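Local coordinates for protein agmatinase (Burkholderia thailandensis, PDB 4DZ4) that probably hydrolyses agmatine to putrescine and urea with a pair of manganese ions, as a member of the arginase family of ureohydrolases, at residues D57-F62 and D138-Y143; V73-V78 and Q297-A302; R131-G136 and D311-W316; A218-H223 and G264-A269; F245-L250 and I303-V308. All coordinates share one frame; numbering follows the deposited sequence.

How the contacts relate
From the N terminus, the loop at 57-62 opens contact 1, and 73-78 on helix 69-76 opens contact 2. Strand 131-136 opens contact 3, and contact 1 closes at 138-143, crossing both contacts 2 and 3. Contact 4 opens at 218-223 and contact 5 at 245-250; contact 4 closes at 264-269, so these two cross. Helix 300-323 and the loop before it then close contacts 2, 5 and 3 in that order. Contact 2 crosses contacts 3 and 5. Contacts 4 and 5 nest inside contact 3, and contact 4 inside contact 2. Contacts 1 and 5 share one manganese ion. The long helix is tied to helix 69-76 in contact 2 and to the sheet in contacts 3 and 5.

Contact 1. Residues D57-F62 and D138-Y143; sequences DLATTF and DHYITY. With MN (manganese (II) ion), chain P; EDO (1,2-ethanediol), chain U.
At the edge of the manganese site of this arginase-family fold, Asp-138, the neighbour of the metal ligand His-139, meets the type I turn Asp-57 to Thr-60. Asp-138 OD2 accepts from Ala-59 N at 3.0 Å. The N-H comes on the syn side, 24° out of the carboxylate plane, and the bond is bent. The other oxygen closes an Asx turn: Asp-138 OD1 takes Tyr-140 N at 2.9 Å. The two bonds use different oxygens and limit rotation of the carboxylate. Chi1 of 77° sets Asp-138 CG between its own backbone N and carbonyl carbon; from there OD1 lies near Tyr-140 N while OD2 faces the 57-60 turn.

Apolar atoms fill in around this group. Ala-59 CB lies 3.5 Å from Tyr-140 CB. The methyl Thr-60 CG2 comes to 3.6 Å from Asp-138 CB. On the turn itself, Thr-60 OG1 donates to Asp-57 O at 2.8 Å, in the carbonyl plane. The acid of Asp-57 is engaged by Arg-67 and Gly-65 of its own chain and by Ser-64 of the second subunit, so this turn also faces a subunit boundary.

The helical segment that begins after Asp-138 carries His-139 to the metal. Asp-163, Asp-167 and Asp-246 complete the protein ligands of that ion. His-139 NE2 hydrogen-bonds Thr-244 OG1, probably as the donor, while His-139 ND1 binds the manganese at 2.2 Å.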
# COMPACT_ATOMS: atom_id res chain seq x y z
N ASP B 57 15.71 16.36 -2.73
CA ASP B 57 14.34 16.79 -2.39
C ASP B 57 14.32 17.84 -1.27
O ASP B 57 13.27 18.13 -0.69
CB ASP B 57 13.36 15.62 -2.11
CG ASP B 57 13.77 14.77 -0.92
OD1 ASP B 57 14.66 15.18 -0.18
OD2 ASP B 57 13.18 13.68 -0.77
N LEU B 58 15.47 18.45 -1.03
CA LEU B 58 15.57 19.49 0.02
C LEU B 58 14.83 20.78 -0.32
O LEU B 58 14.55 21.59 0.55
CB LEU B 58 17.05 19.80 0.34
CG LEU B 58 17.88 18.58 0.73
CD1 LEU B 58 19.34 18.96 0.94
CD2 LEU B 58 17.33 17.92 2.00
N ALA B 59 14.50 20.98 -1.60
CA ALA B 59 13.88 22.25 -2.03
C ALA B 59 12.35 22.12 -2.10
O ALA B 59 11.65 23.08 -2.44
CB ALA B 59 14.43 22.68 -3.39
N THR B 60 11.83 20.95 -1.71
CA THR B 60 10.39 20.67 -1.82
C THR B 60 9.54 21.44 -0.82
O THR B 60 9.98 21.77 0.30
CB THR B 60 10.04 19.17 -1.66
OG1 THR B 60 10.59 18.69 -0.42
CG2 THR B 60 10.56 18.31 -2.82
N THR B 61 8.31 21.74 -1.21
CA THR B 61 7.43 22.53 -0.35
C THR B 61 6.32 21.73 0.31
O THR B 61 5.72 22.21 1.29
CB THR B 61 6.77 23.69 -1.11
OG1 THR B 61 6.07 23.17 -2.25
CG2 THR B 61 7.83 24.70 -1.58
N PHE B 62 6.06 20.53 -0.20
CA PHE B 62 5.03 19.70 0.43
C PHE B 62 5.65 18.36 0.79
O PHE B 62 6.43 18.31 1.74
CB PHE B 62 3.71 19.62 -0.40
CG PHE B 62 2.62 18.79 0.27
CD1 PHE B 62 2.57 18.64 1.67
CD2 PHE B 62 1.66 18.14 -0.52
CE1 PHE B 62 1.57 17.85 2.28
CE2 PHE B 62 0.65 17.36 0.08
CZ PHE B 62 0.62 17.21 1.48
N ASP B 138 13.84 16.90 -7.15
CA ASP B 138 12.84 17.97 -7.21
C ASP B 138 13.20 19.02 -8.26
O ASP B 138 14.31 19.03 -8.82
CB ASP B 138 12.52 18.54 -5.81
CG ASP B 138 13.62 19.49 -5.26
OD1 ASP B 138 14.10 20.38 -6.02
OD2 ASP B 138 13.95 19.38 -4.05
N HIS B 139 12.24 19.87 -8.59
CA HIS B 139 12.40 20.78 -9.74
C HIS B 139 13.50 21.80 -9.59
O HIS B 139 13.95 22.38 -10.59
CB HIS B 139 11.08 21.46 -10.08
CG HIS B 139 10.83 21.58 -11.58
ND1 HIS B 139 9.59 21.70 -12.10
CD2 HIS B 139 11.72 21.58 -12.65
CE1 HIS B 139 9.68 21.76 -13.44
NE2 HIS B 139 10.99 21.69 -13.78
N TYR B 140 13.95 22.05 -8.36
CA TYR B 140 15.03 23.03 -8.16
C TYR B 140 16.23 22.68 -9.05
O TYR B 140 16.94 23.58 -9.52
CB TYR B 140 15.46 23.10 -6.70
CG TYR B 140 16.64 24.03 -6.54
CD1 TYR B 140 16.45 25.40 -6.40
CD2 TYR B 140 17.96 23.54 -6.57
CE1 TYR B 140 17.53 26.27 -6.29
CE2 TYR B 140 19.05 24.39 -6.47
CZ TYR B 140 18.82 25.76 -6.31
OH TYR B 140 19.89 26.63 -6.20
N ILE B 141 16.47 21.38 -9.27
CA ILE B 141 17.69 20.98 -10.02
C ILE B 141 17.80 21.66 -11.39
O ILE B 141 18.91 21.87 -11.91
CB ILE B 141 17.84 19.44 -10.17
CG1 ILE B 141 16.82 18.86 -11.18
CG2 ILE B 141 17.77 18.77 -8.77
CD1 ILE B 141 17.03 17.37 -11.51
N THR B 142 16.65 22.00 -11.99
CA THR B 142 16.67 22.57 -13.33
C THR B 142 17.35 23.95 -13.41
O THR B 142 17.93 24.32 -14.45
CB THR B 142 15.25 22.62 -13.90
OG1 THR B 142 14.69 21.30 -13.83
CG2 THR B 142 15.27 23.10 -15.38
N TYR B 143 17.33 24.69 -12.30
CA TYR B 143 17.99 25.99 -12.27
C TYR B 143 19.51 25.85 -12.44
O TYR B 143 20.07 26.41 -13.39
CB TYR B 143 17.57 26.75 -10.99
CG TYR B 143 18.26 28.06 -10.77
CD1 TYR B 143 18.36 29.02 -11.80
CD2 TYR B 143 18.78 28.38 -9.51
CE1 TYR B 143 18.99 30.24 -11.58
CE2 TYR B 143 19.44 29.59 -9.29
CZ TYR B 143 19.51 30.52 -10.33
OH TYR B 143 20.14 31.72 -10.09
MN MN P . 7.83 22.25 -10.93
C1 EDO U . 5.53 25.88 -4.99
O1 EDO U . 5.00 26.15 -3.69
C2 EDO U . 4.64 24.87 -5.69
O2 EDO U . 4.87 23.64 -5.00
O HOH W 1 6.36 22.33 -9.65

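Contact 2. Residues V73-V78 and Q297-A302; sequences VRAASV and QSEITA. With EDO (1,2-ethanediol), chain V.
Val-73 and Ala-302 bring their CA atoms to 4.9 Å, where the last turn of helix 69-76 meets the beginning of helix 300-323. A type I' turn, Gln-297 to Ile-300, leads into the second helix, and Glu-299 holds its N-cap position.

Small side chains permit the close approach. Ala-76 CB lies 3.5 Å from Ala-302 CB. The same methyl also rests on backbone, with Ala-302 C at 3.4 Å. Beside this pair, Ala-302 CB approaches the backbone of Val-73.

The partly exposed acid of Glu-299 reaches helix 69-76 beside the alanines. Chi1 of -56° puts its CG anti to the carbonyl carbon, and the chain runs on extended to CD. Glu-299 OE2 is 4.0 Å from Ala-75 CB, a simple van der Waals approach. A water joins the two segments by donating to Ala-75 O at 3.0 Å and to Glu-299 OE1 at 2.8 Å. A 1,2-ethanediol, probably from the crystallisation liquor, donates one hydroxyl to each carboxylate oxygen. Arg-63 of the fourth subunit forms a salt bridge with Glu-299 OE1, and its NE also binds the diol.

The arrangement is a close alanine-to-alanine helix contact with a water- and diol-bound glutamate at a subunit interface. It joins two helices of the alpha/beta arginase fold.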
# COMPACT_ATOMS: atom_id res chain seq x y z
N VAL B 73 12.82 5.79 -11.54
CA VAL B 73 12.69 5.89 -13.00
C VAL B 73 13.55 4.82 -13.70
O VAL B 73 13.09 4.19 -14.65
CB VAL B 73 13.02 7.31 -13.49
CG1 VAL B 73 12.96 7.37 -15.03
CG2 VAL B 73 12.01 8.30 -12.88
N ARG B 74 14.78 4.59 -13.21
CA ARG B 74 15.58 3.49 -13.73
C ARG B 74 14.86 2.14 -13.64
O ARG B 74 14.79 1.41 -14.64
CB ARG B 74 16.94 3.41 -13.03
CG ARG B 74 17.84 4.57 -13.40
CD ARG B 74 19.13 4.45 -12.62
NE ARG B 74 20.11 5.49 -13.00
CZ ARG B 74 20.49 6.55 -12.27
NH1 ARG B 74 20.05 6.76 -11.01
NH2 ARG B 74 21.40 7.37 -12.77
N ALA B 75 14.32 1.80 -12.46
CA ALA B 75 13.61 0.54 -12.28
C ALA B 75 12.39 0.45 -13.21
O ALA B 75 12.07 -0.63 -13.71
CB ALA B 75 13.18 0.35 -10.82
N ALA B 76 11.71 1.58 -13.44
CA ALA B 76 10.52 1.59 -14.26
C ALA B 76 10.80 1.53 -15.76
O ALA B 76 9.85 1.46 -16.56
CB ALA B 76 9.71 2.86 -13.96
N SER B 77 12.07 1.62 -16.14
CA SER B 77 12.43 1.67 -17.56
C SER B 77 12.69 0.27 -18.17
O SER B 77 12.98 0.17 -19.36
CB SER B 77 13.66 2.58 -17.76
OG SER B 77 14.84 1.93 -17.27
N VAL B 78 12.59 -0.78 -17.36
CA VAL B 78 12.93 -2.15 -17.83
C VAL B 78 12.15 -2.63 -19.05
O VAL B 78 12.72 -3.23 -19.98
CB VAL B 78 12.97 -3.22 -16.70
CG1 VAL B 78 14.04 -2.85 -15.68
CG2 VAL B 78 11.63 -3.36 -15.98
N GLN B 297 2.30 4.27 -7.03
CA GLN B 297 1.39 3.13 -6.88
C GLN B 297 1.67 2.18 -8.03
O GLN B 297 1.43 2.55 -9.19
CB GLN B 297 -0.07 3.61 -6.86
CG GLN B 297 -0.33 4.66 -5.74
CD GLN B 297 -0.23 4.02 -4.34
OE1 GLN B 297 -0.18 2.78 -4.21
NE2 GLN B 297 -0.20 4.85 -3.28
N SER B 298 2.22 1.00 -7.73
CA SER B 298 2.59 0.04 -8.76
C SER B 298 3.47 0.67 -9.86
O SER B 298 3.34 0.34 -11.05
CB SER B 298 1.34 -0.62 -9.37
OG SER B 298 0.66 -1.32 -8.33
N GLU B 299 4.32 1.60 -9.42
CA GLU B 299 5.30 2.28 -10.27
C GLU B 299 4.71 3.07 -11.41
O GLU B 299 5.46 3.48 -12.31
CB GLU B 299 6.32 1.29 -10.86
CG GLU B 299 7.07 0.44 -9.86
CD GLU B 299 8.05 -0.44 -10.58
OE1 GLU B 299 7.62 -1.33 -11.37
OE2 GLU B 299 9.26 -0.19 -10.43
N ILE B 300 3.40 3.30 -11.42
CA ILE B 300 2.81 3.92 -12.63
C ILE B 300 3.40 5.32 -12.92
O ILE B 300 3.51 5.72 -14.09
CB ILE B 300 1.27 3.90 -12.64
CG1 ILE B 300 0.68 4.93 -11.64
CG2 ILE B 300 0.75 2.44 -12.48
CD1 ILE B 300 -0.83 5.11 -11.74
N THR B 301 3.76 6.05 -11.86
CA THR B 301 4.32 7.40 -12.06
C THR B 301 5.70 7.32 -12.69
O THR B 301 6.01 8.02 -13.67
CB THR B 301 4.46 8.16 -10.74
OG1 THR B 301 3.19 8.13 -10.06
CG2 THR B 301 4.86 9.63 -11.01
N ALA B 302 6.51 6.45 -12.11
CA ALA B 302 7.86 6.22 -12.62
C ALA B 302 7.84 5.66 -14.06
O ALA B 302 8.72 6.02 -14.86
CB ALA B 302 8.64 5.30 -11.68
C1 EDO V . 8.69 -4.57 -10.40
O1 EDO V . 7.47 -3.82 -10.46
C2 EDO V . 9.84 -3.70 -9.88
O2 EDO V . 10.27 -2.75 -10.88
O HOH W 2 9.13 -1.35 -13.77

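Contact 3. Residues R131-G136 and D311-W316; sequences RMLTLG and DLLCLW
Leu-133 and Trp-316 carry most of this contact, in which strand 131-136 runs nearly antiparallel to helix segment 311-316. Their axes are 10.3 Å apart.

Leu-133 is the bump from the strand. Each of its two methyl branches meets one leucine of the helix. Leu-133 CD1 meets Leu-312 CD1 at 3.7 Å. The other methyl, Leu-133 CD2, meets Leu-313 CD2 at 3.6 Å, and these two side chains cross at about a right angle. The base of the side chain touches the indole edge, with Leu-133 CB 4.0 Å from Trp-316 CZ3.

The indole face receives Arg-131. Its CG makes a CH-pi contact 4.0 Å from the centroid of the Trp-316 five-membered ring, 17° off the normal. Chi2 of -70° bends the chain at CD, which stays near Trp-316 NE1; the guanidinium and indole planes are 19° apart. Trp-316 NE1 donates to Leu-283 O of strand 282-289.

Strand 131-136 lies inside the parallel sheet, bonded to strands 49-54 and 282-289. Leu-312 and Leu-313 also touch these two neighbours, 282-289 and 49-54 respectively, while Met-132 packs against helix 114-126.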
# COMPACT_ATOMS: atom_id res chain seq x y z
N ARG B 131 24.56 15.42 -25.01
CA ARG B 131 23.38 16.09 -24.45
C ARG B 131 23.14 15.48 -23.07
O ARG B 131 23.51 14.32 -22.84
CB ARG B 131 22.13 15.79 -25.27
CG ARG B 131 22.21 16.08 -26.76
CD ARG B 131 22.26 17.55 -27.05
NE ARG B 131 22.08 17.75 -28.48
CZ ARG B 131 22.17 18.92 -29.11
NH1 ARG B 131 22.48 20.02 -28.43
NH2 ARG B 131 21.96 18.97 -30.41
N MET B 132 22.48 16.23 -22.20
CA MET B 132 22.09 15.73 -20.88
C MET B 132 20.60 15.43 -20.82
O MET B 132 19.79 16.27 -21.18
CB MET B 132 22.43 16.73 -19.76
CG MET B 132 23.92 16.88 -19.54
SD MET B 132 24.26 18.00 -18.17
CE MET B 132 23.68 17.07 -16.74
N LEU B 133 20.28 14.21 -20.40
CA LEU B 133 18.91 13.86 -20.01
C LEU B 133 18.95 13.54 -18.50
O LEU B 133 19.50 12.51 -18.09
CB LEU B 133 18.46 12.63 -20.81
CG LEU B 133 17.04 12.13 -20.53
CD1 LEU B 133 16.04 13.25 -20.56
CD2 LEU B 133 16.65 11.02 -21.52
N THR B 134 18.43 14.45 -17.68
CA THR B 134 18.65 14.34 -16.25
C THR B 134 17.36 13.90 -15.54
O THR B 134 16.28 14.38 -15.86
CB THR B 134 19.18 15.67 -15.69
OG1 THR B 134 20.35 16.05 -16.45
CG2 THR B 134 19.62 15.52 -14.21
N LEU B 135 17.50 12.98 -14.59
CA LEU B 135 16.34 12.45 -13.83
C LEU B 135 16.40 13.07 -12.45
O LEU B 135 17.43 12.96 -11.77
CB LEU B 135 16.46 10.93 -13.71
CG LEU B 135 16.62 10.17 -15.03
CD1 LEU B 135 16.77 8.64 -14.80
CD2 LEU B 135 15.45 10.49 -15.96
N GLY B 136 15.31 13.72 -12.03
CA GLY B 136 15.21 14.26 -10.70
C GLY B 136 14.62 13.24 -9.70
O GLY B 136 14.23 12.16 -10.08
N ASP B 311 11.09 8.73 -25.00
CA ASP B 311 10.74 9.54 -26.17
C ASP B 311 11.71 10.68 -26.43
O ASP B 311 11.98 10.98 -27.60
CB ASP B 311 9.28 10.00 -26.08
CG ASP B 311 8.31 8.84 -26.34
OD1 ASP B 311 8.65 7.94 -27.14
OD2 ASP B 311 7.19 8.82 -25.76
N LEU B 312 12.25 11.30 -25.38
CA LEU B 312 13.31 12.30 -25.54
C LEU B 312 14.55 11.69 -26.22
O LEU B 312 15.11 12.30 -27.15
CB LEU B 312 13.67 12.96 -24.18
CG LEU B 312 12.53 13.83 -23.62
CD1 LEU B 312 12.76 14.12 -22.15
CD2 LEU B 312 12.41 15.13 -24.42
N LEU B 313 14.97 10.50 -25.78
CA LEU B 313 16.07 9.81 -26.48
C LEU B 313 15.76 9.59 -27.97
O LEU B 313 16.62 9.76 -28.81
CB LEU B 313 16.42 8.45 -25.85
CG LEU B 313 16.93 8.61 -24.41
CD1 LEU B 313 17.21 7.24 -23.79
CD2 LEU B 313 18.20 9.43 -24.41
N CYS B 314 14.53 9.20 -28.27
CA CYS B 314 14.17 8.91 -29.64
C CYS B 314 14.19 10.16 -30.49
O CYS B 314 14.59 10.10 -31.65
CB CYS B 314 12.80 8.20 -29.68
SG CYS B 314 12.87 6.50 -29.05
N LEU B 315 13.79 11.30 -29.91
CA LEU B 315 13.87 12.59 -30.60
C LEU B 315 15.32 12.88 -30.97
O LEU B 315 15.60 13.26 -32.12
CB LEU B 315 13.30 13.73 -29.78
CG LEU B 315 11.77 13.72 -29.60
CD1 LEU B 315 11.37 14.76 -28.56
CD2 LEU B 315 11.09 14.02 -30.93
N TRP B 316 16.23 12.67 -30.02
CA TRP B 316 17.65 12.84 -30.34
C TRP B 316 18.18 11.87 -31.38
O TRP B 316 19.01 12.27 -32.21
CB TRP B 316 18.50 12.83 -29.07
CG TRP B 316 18.45 14.13 -28.30
CD1 TRP B 316 18.62 15.44 -28.78
CD2 TRP B 316 18.26 14.29 -26.85
NE1 TRP B 316 18.52 16.36 -27.76
CE2 TRP B 316 18.32 15.74 -26.57
CE3 TRP B 316 18.05 13.41 -25.79
CZ2 TRP B 316 18.15 16.26 -25.28
CZ3 TRP B 316 17.89 13.94 -24.50
CH2 TRP B 316 17.97 15.33 -24.25

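Contact 4. Residues A218-H223 and G264-A269; sequences AWVHEH and GGLSSA
His-221, Leu-266 and Val-220 have the most surface covered where helix 217-223 meets the loop that leads into helix 268-276.

His-221 comes to the loop with the edge of its imidazole. The ring meets two successive carbonyl oxygens, both near its plane. His-221 NE2 donates a weak hydrogen bond to Gly-264 O at 3.3 Å, with an N-H...O angle of 151°. Gly-265 O lies 3.0 Å from the same His-221 NE2. On the other side of the ring, ND1 is hydrogen-bonded to Gln-270 NE2, so both ring nitrogens have a protein partner.

Next to the imidazole is a small apolar contact. Val-220 CG1 lies 4.1 Å from Leu-266 CD1, and the two side chains cross at about a right angle. Leu-266 CA also comes 4.2 Å from His-221 CE1, so the leucine backbone borders the ring.

The loop has its own fixings. Asp-251 OD1 accepts from the backbone N of Gly-264 and of Gly-265. Gly-264 has phi 94°, where a side chain would strike the carbonyl oxygen of the residue before. Ser-267 follows as the N-cap of helix 268-276. Ala-269 of the third subunit packs on His-221, so the ring lies at a subunit boundary.

The chemistry is consistent with a neutral imidazole whose proton is on NE2: that nitrogen faces carbonyl oxygens, while ND1 can accept from the Gln-270 amide.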
# COMPACT_ATOMS: atom_id res chain seq x y z
N ALA B 218 -6.62 23.16 -18.79
CA ALA B 218 -7.92 23.28 -19.48
C ALA B 218 -7.73 23.54 -20.97
O ALA B 218 -8.47 23.01 -21.80
CB ALA B 218 -8.76 24.39 -18.88
N TRP B 219 -6.70 24.32 -21.29
CA TRP B 219 -6.45 24.68 -22.69
C TRP B 219 -6.04 23.44 -23.46
O TRP B 219 -6.50 23.21 -24.59
CB TRP B 219 -5.39 25.78 -22.75
CG TRP B 219 -5.23 26.39 -24.12
CD1 TRP B 219 -5.75 27.60 -24.58
CD2 TRP B 219 -4.44 25.86 -25.25
NE1 TRP B 219 -5.36 27.84 -25.89
CE2 TRP B 219 -4.59 26.82 -26.35
CE3 TRP B 219 -3.69 24.71 -25.46
CZ2 TRP B 219 -3.97 26.63 -27.59
CZ3 TRP B 219 -3.07 24.53 -26.70
CH2 TRP B 219 -3.22 25.46 -27.74
N VAL B 220 -5.19 22.61 -22.85
CA VAL B 220 -4.73 21.40 -23.49
C VAL B 220 -5.91 20.45 -23.69
O VAL B 220 -6.04 19.85 -24.75
CB VAL B 220 -3.59 20.72 -22.71
CG1 VAL B 220 -3.20 19.38 -23.34
CG2 VAL B 220 -2.39 21.66 -22.65
N HIS B 221 -6.77 20.33 -22.68
CA HIS B 221 -7.93 19.45 -22.78
C HIS B 221 -8.86 19.92 -23.88
O HIS B 221 -9.41 19.11 -24.61
CB HIS B 221 -8.67 19.41 -21.44
CG HIS B 221 -7.93 18.67 -20.35
ND1 HIS B 221 -7.36 17.45 -20.56
CD2 HIS B 221 -7.69 19.00 -19.03
CE1 HIS B 221 -6.79 17.04 -19.41
NE2 HIS B 221 -6.99 17.98 -18.48
N GLU B 222 -9.05 21.23 -23.97
CA GLU B 222 -9.95 21.82 -24.96
C GLU B 222 -9.43 21.68 -26.40
O GLU B 222 -10.20 21.38 -27.32
CB GLU B 222 -10.19 23.29 -24.64
CG GLU B 222 -10.94 24.07 -25.73
CD GLU B 222 -12.40 23.63 -25.89
OE1 GLU B 222 -12.89 22.79 -25.09
OE2 GLU B 222 -13.07 24.15 -26.82
N HIS B 223 -8.14 21.93 -26.60
CA HIS B 223 -7.59 22.08 -27.95
C HIS B 223 -6.89 20.86 -28.45
O HIS B 223 -6.79 20.66 -29.67
CB HIS B 223 -6.67 23.30 -27.99
CG HIS B 223 -7.39 24.60 -27.80
ND1 HIS B 223 -7.50 25.21 -26.61
CD2 HIS B 223 -8.11 25.38 -28.70
CE1 HIS B 223 -8.23 26.34 -26.73
NE2 HIS B 223 -8.60 26.45 -28.02
N GLY B 264 -6.91 17.58 -12.06
CA GLY B 264 -7.31 18.16 -13.37
C GLY B 264 -6.22 18.15 -14.44
O GLY B 264 -6.25 18.97 -15.37
N GLY B 265 -5.23 17.28 -14.31
CA GLY B 265 -4.06 17.35 -15.20
C GLY B 265 -4.19 16.53 -16.48
O GLY B 265 -5.28 16.08 -16.86
N LEU B 266 -3.06 16.35 -17.15
CA LEU B 266 -2.97 15.62 -18.40
C LEU B 266 -2.93 14.12 -18.22
O LEU B 266 -2.46 13.62 -17.20
CB LEU B 266 -1.70 16.06 -19.14
CG LEU B 266 -1.78 17.32 -20.03
CD1 LEU B 266 -2.30 18.55 -19.38
CD2 LEU B 266 -0.43 17.61 -20.68
N SER B 267 -3.40 13.38 -19.22
CA SER B 267 -3.14 11.95 -19.27
C SER B 267 -1.71 11.69 -19.80
O SER B 267 -1.13 12.55 -20.45
CB SER B 267 -4.16 11.26 -20.18
OG SER B 267 -4.03 11.69 -21.54
N SER B 268 -1.16 10.50 -19.54
CA SER B 268 0.13 10.17 -20.15
C SER B 268 -0.03 10.13 -21.69
O SER B 268 0.92 10.48 -22.41
CB SER B 268 0.72 8.87 -19.59
OG SER B 268 -0.23 7.84 -19.74
N ALA B 269 -1.20 9.70 -22.20
CA ALA B 269 -1.44 9.69 -23.64
C ALA B 269 -1.26 11.09 -24.23
O ALA B 269 -0.58 11.25 -25.28
CB ALA B 269 -2.82 9.14 -23.98

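Contact 5. Residues F245-L250 and I303-V308; sequences FDIDCL and IAAAHV. With MN (manganese (II) ion), chain Q; MN (manganese (II) ion), chain P.
Phe-245 and Val-308 form the aromatic end of a tight apolar layer between the end of strand 240-246 and helix 300-323. Val-308 CG2 sits over the centre of the Phe-245 ring, 4.2 Å from its centroid and 10° off the normal, a CH-pi contact. The other methyl, Val-308 CG1, is 3.9 Å from Phe-245 CD2. Phe-162 stacks with the same phenyl ring.

Further along, the helix offers alanines. Ile-247 reaches it with its terminal methyl, and Ile-247 CD1 lies 3.7 Å from Ala-305 N. Leu-250 CD1 meets Ala-304 CB at 3.8 Å. The small Ala-304 and Ala-305 let the 3-10 segment 247-249 come near; the CA atoms of Ile-247 and Ala-305 are 6.5 Å apart.

The polar side of 245-250 does not touch the helix. It faces the two manganese ions and the water between them. Asp-246 OD2 bridges the metals, at 2.2 Å from the manganese that Asp-248 binds and a longer 2.6 Å from the one that His-139 binds. Asp-248 holds its ion with both oxygens, and His-165 and Asp-163 complete the protein ligands there. The second Asp-246 oxygen, OD1, takes Asp-248 N at 3.0 Å from above the carboxylate plane, closing an Asx turn.

The segment thus has two chemistries: an apolar side against the helix and an acidic side on the metals. The shared carboxylate oxygen probably offsets part of the charge of the close metal pair, and the bridging water binds both ions, an arrangement consistent with other arginase-family enzymes.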
# COMPACT_ATOMS: atom_id res chain seq x y z
N PHE B 245 10.38 18.41 -17.71
CA PHE B 245 9.10 17.74 -17.51
C PHE B 245 8.90 17.38 -16.05
O PHE B 245 9.53 16.44 -15.55
CB PHE B 245 9.00 16.48 -18.38
CG PHE B 245 7.58 16.01 -18.58
CD1 PHE B 245 6.88 15.45 -17.52
CD2 PHE B 245 6.94 16.15 -19.83
CE1 PHE B 245 5.55 15.03 -17.66
CE2 PHE B 245 5.63 15.70 -20.00
CZ PHE B 245 4.93 15.14 -18.91
N ASP B 246 8.03 18.12 -15.37
CA ASP B 246 7.65 17.81 -13.99
C ASP B 246 6.50 16.81 -14.10
O ASP B 246 5.49 17.12 -14.70
CB ASP B 246 7.26 19.12 -13.27
CG ASP B 246 6.78 18.92 -11.79
OD1 ASP B 246 6.44 17.79 -11.40
OD2 ASP B 246 6.72 19.93 -11.05
N ILE B 247 6.68 15.59 -13.59
CA ILE B 247 5.68 14.53 -13.69
C ILE B 247 4.30 14.95 -13.15
O ILE B 247 3.27 14.41 -13.59
CB ILE B 247 6.19 13.22 -13.07
CG1 ILE B 247 5.53 11.98 -13.74
CG2 ILE B 247 6.05 13.24 -11.52
CD1 ILE B 247 5.76 11.82 -15.24
N ASP B 248 4.26 15.95 -12.26
CA ASP B 248 2.96 16.45 -11.76
C ASP B 248 2.16 17.25 -12.80
O ASP B 248 1.03 17.66 -12.53
CB ASP B 248 3.09 17.17 -10.40
CG ASP B 248 3.64 18.62 -10.50
OD1 ASP B 248 4.15 19.08 -9.44
OD2 ASP B 248 3.60 19.29 -11.56
N CYS B 249 2.74 17.44 -13.99
CA CYS B 249 1.95 17.88 -15.16
C CYS B 249 0.77 16.87 -15.36
O CYS B 249 -0.37 17.26 -15.64
CB CYS B 249 2.84 17.86 -16.41
SG CYS B 249 1.95 18.39 -17.89
N LEU B 250 1.05 15.59 -15.16
CA LEU B 250 0.04 14.55 -15.33
C LEU B 250 -0.94 14.62 -14.16
O LEU B 250 -0.56 14.99 -13.04
CB LEU B 250 0.70 13.15 -15.37
CG LEU B 250 1.76 13.01 -16.46
CD1 LEU B 250 2.31 11.58 -16.49
CD2 LEU B 250 1.20 13.38 -17.83
N ILE B 303 6.85 4.80 -14.36
CA ILE B 303 6.70 4.24 -15.70
C ILE B 303 6.40 5.39 -16.68
O ILE B 303 7.06 5.50 -17.73
CB ILE B 303 5.59 3.16 -15.73
CG1 ILE B 303 6.11 1.88 -15.05
CG2 ILE B 303 5.21 2.88 -17.20
CD1 ILE B 303 5.01 0.89 -14.71
N ALA B 304 5.47 6.27 -16.31
CA ALA B 304 5.18 7.39 -17.20
C ALA B 304 6.44 8.27 -17.42
O ALA B 304 6.71 8.69 -18.55
CB ALA B 304 4.00 8.21 -16.70
N ALA B 305 7.17 8.55 -16.35
CA ALA B 305 8.42 9.35 -16.42
C ALA B 305 9.44 8.69 -17.34
O ALA B 305 10.09 9.37 -18.15
CB ALA B 305 9.01 9.51 -15.02
N ALA B 306 9.59 7.36 -17.19
CA ALA B 306 10.52 6.58 -18.05
C ALA B 306 10.11 6.67 -19.54
O ALA B 306 10.99 6.81 -20.40
CB ALA B 306 10.63 5.13 -17.59
N HIS B 307 8.80 6.66 -19.81
CA HIS B 307 8.30 6.80 -21.21
C HIS B 307 8.70 8.16 -21.75
O HIS B 307 9.13 8.26 -22.90
CB HIS B 307 6.78 6.65 -21.27
CG HIS B 307 6.30 5.23 -21.43
ND1 HIS B 307 5.94 4.70 -22.64
CD2 HIS B 307 6.11 4.22 -20.48
CE1 HIS B 307 5.53 3.42 -22.47
NE2 HIS B 307 5.61 3.13 -21.14
N VAL B 308 8.51 9.22 -20.96
CA VAL B 308 8.90 10.59 -21.40
C VAL B 308 10.39 10.62 -21.76
O VAL B 308 10.76 11.08 -22.83
CB VAL B 308 8.52 11.67 -20.36
CG1 VAL B 308 9.10 13.06 -20.75
CG2 VAL B 308 7.00 11.72 -20.21
MN MN Q . 4.97 20.92 -10.27
MN MN P . 7.83 22.25 -10.93
O HOH W 1 6.36 22.33 -9.65